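Local structure of fucolectin-related protein (Streptococcus pneumoniae, 2WMF) at residues 262-266 and 498-503. The protein is a family 98 glycoside hydrolase that probably cleaves host blood-group carbohydrate antigens through its catalytic module. Numbering follows the deposited sequence.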
# COMPACT_ATOMS: atom_id res chain seq x y z
N ARG A 262 18.20 -1.06 16.83
CA ARG A 262 17.85 -0.96 15.39
C ARG A 262 19.06 -0.61 14.52
O ARG A 262 20.04 0.00 14.98
CB ARG A 262 16.75 0.06 15.16
CG ARG A 262 17.23 1.51 15.37
CD ARG A 262 16.11 2.48 15.27
NE ARG A 262 16.56 3.83 15.63
CZ ARG A 262 15.83 4.94 15.48
NH1 ARG A 262 14.63 4.88 14.95
NH2 ARG A 262 16.30 6.12 15.84
N ASP A 263 18.97 -0.97 13.26
CA ASP A 263 19.87 -0.47 12.23
C ASP A 263 19.22 -0.64 10.85
O ASP A 263 18.00 -0.89 10.79
CB ASP A 263 21.34 -1.00 12.36
CG ASP A 263 21.49 -2.50 12.20
OD1 ASP A 263 20.78 -3.13 11.37
OD2 ASP A 263 22.36 -3.07 12.93
N MET A 264 19.98 -0.45 9.77
CA MET A 264 19.38 -0.55 8.42
C MET A 264 18.73 -1.92 8.21
O MET A 264 17.79 -2.03 7.42
CB MET A 264 20.38 -0.28 7.29
CG MET A 264 20.79 1.17 7.19
SD MET A 264 21.83 1.52 5.77
CE MET A 264 23.38 0.86 6.41
N ARG A 265 19.20 -2.95 8.91
CA ARG A 265 18.57 -4.26 8.76
C ARG A 265 17.06 -4.22 9.13
O ARG A 265 16.27 -5.06 8.68
CB ARG A 265 19.36 -5.28 9.56
CG ARG A 265 20.70 -5.55 8.97
CD ARG A 265 21.51 -6.51 9.80
NE ARG A 265 22.01 -5.86 11.01
CZ ARG A 265 22.98 -6.36 11.79
NH1 ARG A 265 23.50 -7.55 11.52
NH2 ARG A 265 23.41 -5.68 12.84
N SER A 266 16.67 -3.26 9.95
CA SER A 266 15.26 -3.06 10.30
C SER A 266 14.39 -2.80 9.08
O SER A 266 13.24 -3.26 9.02
CB SER A 266 15.11 -1.95 11.37
OG SER A 266 15.86 -2.23 12.56
N PHE A 498 25.82 -1.38 10.45
CA PHE A 498 24.74 -1.12 9.48
C PHE A 498 23.85 0.04 9.94
O PHE A 498 22.70 0.14 9.53
CB PHE A 498 23.88 -2.38 9.25
CG PHE A 498 24.66 -3.53 8.73
CD1 PHE A 498 25.10 -3.53 7.41
CD2 PHE A 498 25.09 -4.56 9.58
CE1 PHE A 498 25.87 -4.58 6.92
CE2 PHE A 498 25.85 -5.63 9.08
CZ PHE A 498 26.25 -5.63 7.77
N ASP A 499 24.39 0.95 10.75
CA ASP A 499 23.60 2.08 11.24
C ASP A 499 23.05 2.92 10.08
O ASP A 499 23.70 3.04 9.02
CB ASP A 499 24.44 2.96 12.14
CG ASP A 499 24.70 2.33 13.50
OD1 ASP A 499 25.37 3.05 14.30
OD2 ASP A 499 24.26 1.17 13.78
N ALA A 500 21.85 3.46 10.28
CA ALA A 500 21.16 4.30 9.28
C ALA A 500 21.95 5.56 8.95
O ALA A 500 21.77 6.15 7.88
CB ALA A 500 19.74 4.64 9.76
N SER A 501 22.92 5.93 9.81
CA SER A 501 23.83 7.02 9.45
C SER A 501 24.69 6.66 8.21
O SER A 501 25.31 7.55 7.61
CB SER A 501 24.73 7.41 10.61
OG SER A 501 25.61 6.37 10.89
N LYS A 502 24.72 5.37 7.83
CA LYS A 502 25.43 4.93 6.64
C LYS A 502 24.52 4.70 5.43
O LYS A 502 24.94 4.08 4.44
CB LYS A 502 26.21 3.66 6.94
CG LYS A 502 27.15 3.73 8.14
CD LYS A 502 28.14 4.84 8.01
CE LYS A 502 29.16 4.81 9.17
NZ LYS A 502 29.91 6.11 9.10
N SER A 503 23.27 5.18 5.52
CA SER A 503 22.40 5.26 4.33
C SER A 503 23.17 6.00 3.22
O SER A 503 23.86 7.00 3.49
CB SER A 503 21.11 6.04 4.61
OG SER A 503 20.27 5.42 5.54
O HOH W 1 22.69 0.60 15.93
O HOH W 2 24.72 -1.53 13.13
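Met264 N donates a nearly straight hydrogen bond (2.8 Å, 164°) to Phe498 O, the one direct hydrogen bond between the loops 262-266 and 498-503. The Met264 side chain then runs along the second loop: CG lies 3.8 Å from Ala500 CA, SD passes Ser503 N, and a bend at the last torsion (chi3 -77°) brings CE close to the Phe498 and Asp499 carbonyl oxygens, 3.4 Å from Asp499 O, with Lys502 CB also near. Met264 also touches Glu508 and Leu511 of helix 506-517. Next along the chain, Arg265 bends at chi3 and lays one guanidinium face over Phe498 CD2, Arg265 CZ 3.5 Å from it, the planes 49° apart. Asp263 fixes that guanidinium from its edge in a side-on salt bridge, Arg265 NE to Asp263 OD1 (3.0 Å) and Arg265 NH2 to Asp263 OD2 (2.8 Å), both through syn lone pairs and nearly in plane. One water joins Asp263 OD2, Phe498 N and Asp499 OD2, and may ease repulsion between the two carboxylates; another links Arg262 O to Asp499 OD2. Arg265 N on the anti lone pair of Asp263 OD1 closes an Asx turn, braced by the salt bridge. The Met264 and Arg265 contacts, Arg265 NH1 on the Met491 and Leu494 carbonyls, and the waters join the connection between strands 237-243 and 289-293 of the (beta/alpha)8 barrel to the loop between helices 489-493 and 506-517.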